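Local coordinates for putative Nitroreductase (Anabaena variabilis ATCC 29413, PDB 3EO7), which binds flavin mononucleotide and is probably an FMN-dependent oxidoreductase of the nitroreductase family, at residues T17-E22 / E178-R183; L423-G428 / S479-F484; A433-T438 / T505-P510. One frame throughout, in Å; residues are numbered along the deposited sequence.

Contact 1: residues T17-E22 / E178-R183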
loop_
_atom_site.group_PDB
_atom_site.type_symbol
_atom_site.label_atom_id
_atom_site.label_comp_id
_atom_site.label_asym_id
_atom_site.label_seq_id
_atom_site.Cartn_x
_atom_site.Cartn_y
_atom_site.Cartn_z
ATOM N N THR A 17 11.808 0.169 16.166
ATOM C CA THR A 17 10.507 0.785 15.920
ATOM C C THR A 17 9.312 -0.036 16.413
ATOM O O THR A 17 8.161 0.326 16.193
ATOM C CB THR A 17 10.351 1.149 14.432
ATOM O OG1 THR A 17 10.615 0.016 13.598
ATOM C CG2 THR A 17 11.333 2.292 14.077
ATOM N N LYS A 18 9.613 -1.134 17.091
ATOM C CA LYS A 18 8.571 -1.969 17.695
ATOM C C LYS A 18 7.976 -1.178 18.854
ATOM O O LYS A 18 8.601 -0.239 19.355
ATOM C CB LYS A 18 9.214 -3.228 18.286
ATOM C CG LYS A 18 9.841 -4.171 17.263
ATOM C CD LYS A 18 10.344 -5.459 17.848
ATOM C CE LYS A 18 10.759 -6.436 16.758
ATOM N NZ LYS A 18 11.417 -7.693 17.306
ATOM N N TYR A 19 6.794 -1.590 19.312
ATOM C CA TYR A 19 6.263 -1.105 20.584
ATOM C C TYR A 19 6.435 -2.262 21.552
ATOM O O TYR A 19 6.241 -3.426 21.176
ATOM C CB TYR A 19 4.796 -0.747 20.512
ATOM C CG TYR A 19 4.512 0.502 19.737
ATOM C CD1 TYR A 19 4.608 1.761 20.330
ATOM C CD2 TYR A 19 4.129 0.421 18.408
ATOM C CE1 TYR A 19 4.318 2.916 19.579
ATOM C CE2 TYR A 19 3.855 1.555 17.676
ATOM C CZ TYR A 19 3.934 2.787 18.266
ATOM O OH TYR A 19 3.659 3.867 17.451
ATOM N N ASP A 20 6.829 -1.918 22.773
ATOM C CA ASP A 20 7.076 -2.850 23.855
ATOM C C ASP A 20 6.168 -2.465 25.037
ATOM O O ASP A 20 6.171 -1.312 25.485
ATOM C CB ASP A 20 8.539 -2.713 24.239
ATOM C CG ASP A 20 8.932 -3.505 25.478
ATOM O OD1 ASP A 20 8.107 -4.204 26.106
ATOM O OD2 ASP A 20 10.130 -3.407 25.807
ATOM N N PRO A 21 5.373 -3.420 25.535
ATOM C CA PRO A 21 4.492 -3.037 26.627
ATOM C C PRO A 21 5.276 -2.495 27.825
ATOM O O PRO A 21 4.759 -1.681 28.546
ATOM C CB PRO A 21 3.786 -4.345 27.006
ATOM C CG PRO A 21 3.987 -5.261 25.866
ATOM C CD PRO A 21 5.225 -4.840 25.169
ATOM N N GLU A 22 6.511 -2.940 28.013
ATOM C CA GLU A 22 7.300 -2.475 29.162
ATOM C C GLU A 22 7.740 -1.021 29.050
ATOM O O GLU A 22 7.994 -0.364 30.060
ATOM C CB GLU A 22 8.500 -3.396 29.360
ATOM C CG GLU A 22 8.104 -4.812 29.853
ATOM N N GLU A 178 7.649 9.771 14.394
ATOM C CA GLU A 178 9.097 9.850 14.511
ATOM C C GLU A 178 9.717 8.738 13.669
ATOM O O GLU A 178 9.284 8.555 12.525
ATOM C CB GLU A 178 9.496 9.834 15.978
ATOM C CG GLU A 178 8.908 11.045 16.737
ATOM C CD GLU A 178 9.380 11.147 18.200
ATOM O OE1 GLU A 178 9.088 10.252 18.998
ATOM O OE2 GLU A 178 10.016 12.155 18.528
ATOM N N ASP A 179 10.705 8.002 14.181
ATOM C CA ASP A 179 11.374 7.000 13.336
ATOM C C ASP A 179 10.449 5.869 12.874
ATOM O O ASP A 179 10.685 5.269 11.827
ATOM C CB ASP A 179 12.597 6.423 14.024
ATOM C CG ASP A 179 13.731 7.421 14.166
ATOM O OD1 ASP A 179 13.905 8.304 13.288
ATOM O OD2 ASP A 179 14.421 7.294 15.192
ATOM N N ARG A 180 9.379 5.593 13.639
ATOM C CA ARG A 180 8.415 4.541 13.253
ATOM C C ARG A 180 7.664 4.902 11.983
ATOM O O ARG A 180 6.997 4.072 11.389
ATOM C CB ARG A 180 7.393 4.310 14.366
ATOM C CG ARG A 180 7.988 3.882 15.691
ATOM C CD ARG A 180 6.922 3.326 16.609
ATOM N NE ARG A 180 7.485 2.690 17.804
ATOM C CZ ARG A 180 7.734 3.290 18.957
ATOM N NH1 ARG A 180 7.503 4.582 19.128
ATOM N NH2 ARG A 180 8.226 2.584 19.970
ATOM N N ALA A 181 7.713 6.187 11.599
ATOM C CA ALA A 181 7.036 6.651 10.402
ATOM C C ALA A 181 7.409 5.873 9.139
ATOM O O ALA A 181 6.584 5.807 8.243
ATOM C CB ALA A 181 7.256 8.161 10.148
ATOM N N TYR A 182 8.626 5.342 9.028
ATOM C CA TYR A 182 8.988 4.642 7.797
ATOM C C TYR A 182 8.081 3.441 7.521
ATOM O O TYR A 182 7.684 3.241 6.364
ATOM C CB TYR A 182 10.457 4.244 7.755
ATOM C CG TYR A 182 11.004 4.131 6.360
ATOM C CD1 TYR A 182 11.194 5.279 5.571
ATOM C CD2 TYR A 182 11.373 2.902 5.807
ATOM C CE1 TYR A 182 11.717 5.188 4.289
ATOM C CE2 TYR A 182 11.930 2.831 4.522
ATOM C CZ TYR A 182 12.101 3.956 3.780
ATOM O OH TYR A 182 12.653 3.853 2.527
ATOM N N ARG A 183 7.692 2.683 8.564
ATOM C CA ARG A 183 6.744 1.588 8.379
ATOM C C ARG A 183 5.424 2.137 7.839
ATOM O O ARG A 183 4.901 1.649 6.837
ATOM C CB ARG A 183 6.438 0.892 9.714
ATOM C CG ARG A 183 7.621 0.223 10.363
ATOM C CD ARG A 183 7.148 -0.244 11.713
ATOM N NE ARG A 183 8.086 -0.961 12.557
ATOM C CZ ARG A 183 7.753 -2.041 13.273
ATOM N NH1 ARG A 183 6.557 -2.608 13.137
ATOM N NH2 ARG A 183 8.633 -2.591 14.091
#
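Arg-180, in the 3-10 turn that leads into helix 181-202, and Arg-183, on that helix, grip the chain that follows helix 9-16. Arg-180 runs extended from CG to NE and reads two successive carbonyls with one edge of its guanidinium. Its NH2 donates to Lys-18 O at 2.9 Å, nearly straight (170°) and in the guanidinium plane. Its NE donates to Thr-17 O, also at 2.9 Å but more bent (136°) and well above the carbonyl plane, with a weak second bond from NE to Lys-18 O. One face of the same guanidinium lies flat on the Tyr-19 ring, planes 9° apart; CZ sits 3.9 Å from the ring centroid, a cation-pi stack that an arginine can make without giving up its in-plane bonds. Arg-183 meets Thr-17 tip to tip, NE donating to OG1 at 2.9 Å. Threonine suits the place because its two branches divide the work: OG1 accepts from Arg-183 and turns its one proton toward the carbonyls of Tyr-13 and His-14, which share it, while CG2 packs 3.8 Å from Arg-180 CA. Beyond the pair, Arg-183 NH2 bonds His-14 O and NH1 forms a salt bridge with Asp-486, whereas Lys-18 NZ pairs with Glu-15 and Asp-487. The contact thus ties helix 9-16 to helices 181-202 and 486-493, with helix 452-473 packed against Arg-183 and helix 270-276 against Asp-179.

Contact 2: residues L423-G428 / S479-F484. With FMN (flavin mononucleotide), chain B.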
loop_
_atom_site.group_PDB
_atom_site.type_symbol
_atom_site.label_atom_id
_atom_site.label_comp_id
_atom_site.label_asym_id
_atom_site.label_seq_id
_atom_site.Cartn_x
_atom_site.Cartn_y
_atom_site.Cartn_z
ATOM N N LEU A 423 -2.527 -2.081 20.703
ATOM C CA LEU A 423 -2.279 -0.903 21.565
ATOM C C LEU A 423 -3.526 -0.426 22.284
ATOM O O LEU A 423 -3.765 0.770 22.430
ATOM C CB LEU A 423 -1.576 0.222 20.766
ATOM C CG LEU A 423 -0.266 -0.163 20.066
ATOM C CD1 LEU A 423 0.433 1.067 19.462
ATOM C CD2 LEU A 423 0.702 -0.920 21.027
ATOM N N GLY A 424 -4.355 -1.371 22.718
ATOM C CA GLY A 424 -5.528 -1.042 23.488
ATOM C C GLY A 424 -6.733 -0.589 22.715
ATOM O O GLY A 424 -7.713 -0.147 23.305
ATOM N N GLN A 425 -6.712 -0.757 21.401
ATOM C CA GLN A 425 -7.834 -0.306 20.579
ATOM C C GLN A 425 -8.990 -1.294 20.581
ATOM O O GLN A 425 -8.782 -2.491 20.350
ATOM C CB GLN A 425 -7.392 -0.054 19.155
ATOM C CG GLN A 425 -6.381 1.089 19.070
ATOM C CD GLN A 425 -6.011 1.416 17.651
ATOM O OE1 GLN A 425 -6.808 2.015 16.925
ATOM N NE2 GLN A 425 -4.821 1.009 17.232
ATOM N N GLU A 426 -10.198 -0.768 20.800
ATOM C CA GLU A 426 -11.427 -1.568 20.766
ATOM C C GLU A 426 -11.638 -2.210 19.402
ATOM O O GLU A 426 -12.320 -3.233 19.287
ATOM C CB GLU A 426 -12.645 -0.741 21.171
ATOM C CG GLU A 426 -12.588 -0.333 22.607
ATOM C CD GLU A 426 -13.797 0.469 23.061
ATOM O OE1 GLU A 426 -14.705 0.752 22.235
ATOM O OE2 GLU A 426 -13.830 0.806 24.268
ATOM N N LEU A 427 -11.074 -1.634 18.354
ATOM C CA LEU A 427 -11.147 -2.286 17.041
ATOM C C LEU A 427 -10.627 -3.715 17.110
ATOM O O LEU A 427 -11.194 -4.595 16.488
ATOM C CB LEU A 427 -10.365 -1.510 15.978
ATOM C CG LEU A 427 -10.974 -0.183 15.522
ATOM C CD1 LEU A 427 -9.908 0.653 14.719
ATOM C CD2 LEU A 427 -12.259 -0.344 14.688
ATOM N N GLY A 428 -9.541 -3.938 17.849
ATOM C CA GLY A 428 -8.978 -5.308 18.008
ATOM C C GLY A 428 -9.878 -6.193 18.867
ATOM O O GLY A 428 -10.044 -7.379 18.589
ATOM N N SER A 479 -10.551 -1.687 9.277
ATOM C CA SER A 479 -9.541 -0.703 9.558
ATOM C C SER A 479 -8.174 -1.335 9.707
ATOM O O SER A 479 -8.014 -2.314 10.424
ATOM C CB SER A 479 -9.852 0.090 10.835
ATOM O OG SER A 479 -8.866 1.114 11.049
ATOM N N GLY A 480 -7.176 -0.725 9.082
ATOM C CA GLY A 480 -5.814 -1.096 9.326
ATOM C C GLY A 480 -5.448 -0.649 10.734
ATOM O O GLY A 480 -6.115 0.224 11.332
ATOM N N ILE A 481 -4.388 -1.257 11.252
ATOM C CA ILE A 481 -3.783 -0.950 12.544
ATOM C C ILE A 481 -2.268 -0.942 12.309
ATOM O O ILE A 481 -1.678 -1.987 12.030
ATOM C CB ILE A 481 -4.101 -2.042 13.597
ATOM C CG1 ILE A 481 -5.613 -2.205 13.798
ATOM C CG2 ILE A 481 -3.364 -1.750 14.912
ATOM C CD1 ILE A 481 -6.298 -1.118 14.498
ATOM N N GLY A 482 -1.640 0.222 12.417
ATOM C CA GLY A 482 -0.208 0.328 12.121
ATOM C C GLY A 482 0.723 0.035 13.271
ATOM O O GLY A 482 1.851 -0.420 13.067
ATOM N N GLY A 483 0.247 0.311 14.470
ATOM C CA GLY A 483 1.006 0.155 15.704
ATOM C C GLY A 483 0.474 -0.987 16.549
ATOM O O GLY A 483 -0.725 -1.112 16.787
ATOM N N PHE A 484 1.381 -1.825 17.024
ATOM C CA PHE A 484 1.014 -3.012 17.786
ATOM C C PHE A 484 2.208 -3.489 18.604
ATOM O O PHE A 484 3.338 -3.016 18.398
ATOM C CB PHE A 484 0.524 -4.109 16.797
ATOM C CG PHE A 484 1.430 -4.282 15.607
ATOM C CD1 PHE A 484 2.560 -5.074 15.691
ATOM C CD2 PHE A 484 1.174 -3.581 14.415
ATOM C CE1 PHE A 484 3.432 -5.189 14.592
ATOM C CE2 PHE A 484 2.042 -3.704 13.323
ATOM C CZ PHE A 484 3.167 -4.502 13.423
HETATM N N1 FMN B . -7.100 3.651 12.266
HETATM C C2 FMN B . -7.200 3.403 13.625
HETATM O O2 FMN B . -8.215 3.698 14.246
HETATM N N3 FMN B . -6.186 2.852 14.362
HETATM C C4 FMN B . -4.979 2.543 13.809
HETATM O O4 FMN B . -4.169 1.878 14.482
HETATM C C4A FMN B . -4.834 2.771 12.442
HETATM N N5 FMN B . -3.618 2.529 11.831
HETATM C C5A FMN B . -3.502 2.674 10.434
HETATM C C6 FMN B . -2.334 2.331 9.763
HETATM C C7 FMN B . -2.208 2.496 8.384
HETATM C C7M FMN B . -0.951 1.993 7.658
HETATM C C8 FMN B . -3.269 3.010 7.650
HETATM C C8M FMN B . -3.267 3.032 6.135
HETATM C C9 FMN B . -4.466 3.361 8.302
HETATM C C9A FMN B . -4.580 3.190 9.692
HETATM N N10 FMN B . -5.755 3.543 10.345
HETATM C C10 FMN B . -5.890 3.325 11.690
HETATM C "C1'" FMN B . -6.847 4.327 9.645
HETATM C "C2'" FMN B . -6.514 5.794 9.465
HETATM O "O2'" FMN B . -6.749 6.500 10.703
HETATM C "C3'" FMN B . -7.357 6.363 8.326
HETATM O "O3'" FMN B . -6.959 5.776 7.083
HETATM C "C4'" FMN B . -7.337 7.901 8.239
HETATM O "O4'" FMN B . -7.893 8.495 9.445
HETATM C "C5'" FMN B . -8.111 8.366 7.021
HETATM O "O5'" FMN B . -9.444 7.933 7.043
HETATM P P FMN B . -10.061 7.043 5.891
HETATM O O1P FMN B . -9.318 5.711 5.884
HETATM O O2P FMN B . -11.527 6.880 6.274
HETATM O O3P FMN B . -9.919 7.745 4.573
#
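The pyrimidine edge of the flavin is read by Gln-425, the N-cap residue of helix 426-430, while the end of strand 477-481 lies beneath the ring. From CB, which points toward the strand, the Gln-425 chain runs extended through CG (chi2 -176°) and brings CD to 3.6 Å from FMN N3. There the amide divides: OE1 accepts from FMN N3 at 2.8 Å, and NE2 donates to FMN O4 at 3.0 Å, both bonds nearly straight. NE2 also bonds Cys-422 O, which would fix the amide's rotation, and it rests 3.8 Å from Ile-481 CD1, an apolar branch that fills the angle between helix and strand and touches Leu-427 CD1. Ser-479 OG, anti to its backbone N, donates to a lone pair of Gly-480 O. Glycine suits position 482 because a CB there would crowd FMN C6. Farther along, Leu-423 lays CG 3.4 Å from Gly-483 O, with CD1 against Gly-483 C and CD2 against the Phe-484 backbone; a CB on Gly-483 would come very close to that CD1. An alanine at Leu-423 would lose CG and both methyls, the atoms that lie on Gly-483 and Phe-484, and would probably loosen the packing of the loop that carries Gly-482 and Gly-483. Gly-482 N donates to FMN N5 at 3.1 Å. Since N5 is where flavins commonly exchange hydride, this bond, with the paired bonds to N3 and O4, is consistent with a site that orients the isoalloxazine and may tune its reduction.

Contact 3: residues A433-T438 / T505-P510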
loop_
_atom_site.group_PDB
_atom_site.type_symbol
_atom_site.label_atom_id
_atom_site.label_comp_id
_atom_site.label_asym_id
_atom_site.label_seq_id
_atom_site.Cartn_x
_atom_site.Cartn_y
_atom_site.Cartn_z
ATOM N N ALA A 433 -12.703 -10.670 12.756
ATOM C CA ALA A 433 -11.450 -11.310 12.340
ATOM C C ALA A 433 -10.383 -10.237 12.195
ATOM O O ALA A 433 -10.677 -9.078 11.858
ATOM C CB ALA A 433 -11.622 -12.045 11.021
ATOM N N VAL A 434 -9.150 -10.648 12.409
ATOM C CA VAL A 434 -8.009 -9.737 12.332
ATOM C C VAL A 434 -6.943 -10.415 11.482
ATOM O O VAL A 434 -6.500 -11.531 11.809
ATOM C CB VAL A 434 -7.488 -9.366 13.706
ATOM C CG1 VAL A 434 -6.261 -8.400 13.546
ATOM C CG2 VAL A 434 -8.590 -8.696 14.584
ATOM N N ILE A 435 -6.583 -9.787 10.368
ATOM C CA ILE A 435 -5.586 -10.337 9.461
ATOM C C ILE A 435 -4.185 -9.755 9.692
ATOM O O ILE A 435 -3.989 -8.541 9.655
ATOM C CB ILE A 435 -6.045 -10.138 8.003
ATOM C CG1 ILE A 435 -7.394 -10.852 7.786
ATOM C CG2 ILE A 435 -5.013 -10.656 6.987
ATOM C CD1 ILE A 435 -7.924 -10.651 6.394
ATOM N N PHE A 436 -3.226 -10.645 9.936
ATOM C CA PHE A 436 -1.836 -10.296 10.183
ATOM C C PHE A 436 -0.984 -10.653 8.975
ATOM O O PHE A 436 -0.986 -11.791 8.534
ATOM C CB PHE A 436 -1.289 -11.066 11.388
ATOM C CG PHE A 436 -1.943 -10.696 12.682
ATOM C CD1 PHE A 436 -3.176 -11.220 13.036
ATOM C CD2 PHE A 436 -1.357 -9.768 13.515
ATOM C CE1 PHE A 436 -3.801 -10.800 14.214
ATOM C CE2 PHE A 436 -1.971 -9.361 14.678
ATOM C CZ PHE A 436 -3.191 -9.871 15.021
ATOM N N HIS A 437 -0.295 -9.652 8.423
ATOM C CA HIS A 437 0.671 -9.875 7.381
ATOM C C HIS A 437 2.028 -9.924 8.055
ATOM O O HIS A 437 2.381 -9.046 8.855
ATOM C CB HIS A 437 0.608 -8.744 6.342
ATOM C CG HIS A 437 -0.624 -8.791 5.515
ATOM N ND1 HIS A 437 -1.478 -7.719 5.397
ATOM C CD2 HIS A 437 -1.178 -9.802 4.804
ATOM C CE1 HIS A 437 -2.485 -8.056 4.609
ATOM N NE2 HIS A 437 -2.337 -9.322 4.243
ATOM N N THR A 438 2.793 -10.954 7.726
ATOM C CA THR A 438 4.078 -11.167 8.341
ATOM C C THR A 438 5.151 -11.488 7.310
ATOM O O THR A 438 4.859 -11.796 6.154
ATOM C CB THR A 438 4.012 -12.355 9.332
ATOM O OG1 THR A 438 3.985 -13.581 8.600
ATOM C CG2 THR A 438 2.771 -12.263 10.300
ATOM N N THR A 505 -4.925 -5.852 9.787
ATOM C CA THR A 505 -6.183 -5.357 9.224
ATOM C C THR A 505 -7.344 -6.001 10.003
ATOM O O THR A 505 -7.479 -7.218 10.011
ATOM C CB THR A 505 -6.335 -5.640 7.730
ATOM O OG1 THR A 505 -5.268 -5.052 6.989
ATOM C CG2 THR A 505 -7.730 -5.125 7.199
ATOM N N THR A 506 -8.140 -5.160 10.659
ATOM C CA THR A 506 -9.299 -5.579 11.433
ATOM C C THR A 506 -10.519 -5.562 10.532
ATOM O O THR A 506 -10.615 -4.746 9.626
ATOM C CB THR A 506 -9.559 -4.686 12.683
ATOM O OG1 THR A 506 -9.850 -3.332 12.276
ATOM C CG2 THR A 506 -8.333 -4.718 13.664
ATOM N N LEU A 507 -11.424 -6.496 10.800
ATOM C CA LEU A 507 -12.646 -6.654 10.075
ATOM C C LEU A 507 -13.789 -6.888 11.068
ATOM O O LEU A 507 -13.660 -7.667 12.013
ATOM C CB LEU A 507 -12.544 -7.862 9.146
ATOM C CG LEU A 507 -11.465 -7.822 8.074
ATOM C CD1 LEU A 507 -11.178 -9.209 7.500
ATOM C CD2 LEU A 507 -11.928 -6.800 6.992
ATOM N N GLY A 508 -14.915 -6.261 10.808
ATOM C CA GLY A 508 -16.070 -6.399 11.700
ATOM C C GLY A 508 -17.324 -5.859 11.077
ATOM O O GLY A 508 -17.412 -5.740 9.857
ATOM N N ARG A 509 -18.328 -5.595 11.918
ATOM C CA ARG A 509 -19.558 -4.947 11.462
ATOM C C ARG A 509 -19.543 -3.561 12.117
ATOM O O ARG A 509 -19.250 -3.412 13.304
ATOM C CB ARG A 509 -20.839 -5.730 11.788
ATOM C CG ARG A 509 -20.832 -7.205 11.340
ATOM C CD ARG A 509 -22.219 -7.800 11.135
ATOM N NE ARG A 509 -22.629 -7.599 9.751
ATOM C CZ ARG A 509 -22.357 -8.444 8.748
ATOM N NH1 ARG A 509 -21.734 -9.595 8.944
ATOM N NH2 ARG A 509 -22.758 -8.143 7.526
ATOM N N PRO A 510 -19.838 -2.525 11.333
ATOM C CA PRO A 510 -19.759 -1.180 11.876
ATOM C C PRO A 510 -20.737 -0.910 13.000
ATOM O O PRO A 510 -21.841 -1.441 13.015
ATOM C CB PRO A 510 -20.089 -0.299 10.671
ATOM C CG PRO A 510 -19.913 -1.157 9.491
ATOM C CD PRO A 510 -20.284 -2.521 9.934
HETATM O O HOH W 1 -3.001 -6.608 7.549
#
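Strands 433-439 and 500-508 are antiparallel neighbours in the mixed sheet of the second nitroreductase-family region, their short segments running at 162° to one another. The backbone hydrogen bonds come as two reciprocal pairs. In the pair Ala-433 and Leu-507, Leu-507 N donates to Ala-433 O at 2.9 Å, nearly along the C=O axis, and Ala-433 N returns a longer bond to Leu-507 O at 3.2 Å. In the pair Ile-435 and Thr-505, Ile-435 N reaches Thr-505 O at 2.7 Å, close to straight and in the carbonyl plane, while Thr-505 N donates back to Ile-435 O. Between these lies the non-hydrogen-bonded pair Val-434 and Thr-506, where the alpha carbons approach to 4.4 Å and Val-434 CA makes a CH···O contact with Thr-505 O.

Apolar packing occupies both faces. On the face carrying Ala-433, Ile-435, Thr-505 and Leu-507, Ile-435 and Leu-507 cross obliquely, CD1 to CD1 at 3.7 Å; their long branched chains suit a face that helix 452-473 covers, with Leu-467 on Ile-435 and Ala-471 on Leu-507. On the other face, Val-434 and Thr-506 lie side by side and meet through their CG2 methyls. Beta-branched residues suit such extended backbone, and threonine adds a hydroxyl: Thr-506 OG1 takes the crowded position between N and carbonyl carbon and bonds Tyr-340 OH and Ser-479 O.

A water bridges the two strands at the Ile-435 and Thr-505 pair. It donates to Ile-435 O at 3.0 Å, so this carbonyl accepts a second bond beside that from Thr-505 N, and it hydrogen-bonds Thr-505 OG1 at 2.8 Å.

How the contacts relate
Both segments of contact 1 come earlier in the chain than those of contacts 2 and 3, joining the N-terminal part to helix 181-202, whereas contacts 2 and 3 alternate along the sequence within the second nitroreductase-family region. The centres of these two lie about 9 Å apart: helix 426-430 leads directly into strand 433-439, and strand 477-481 borders strand 500-508 in the same sheet, where Ile-481 CG1 packs on Thr-506 CG2. Contact 1 is centred about 14 Å from contact 2 and about 20 Å from contact 3. Its Tyr-19 ring touches Leu-423 and Gly-483, so contact 2, at the flavin, lies between contact 1 and the strand pair of contact 3.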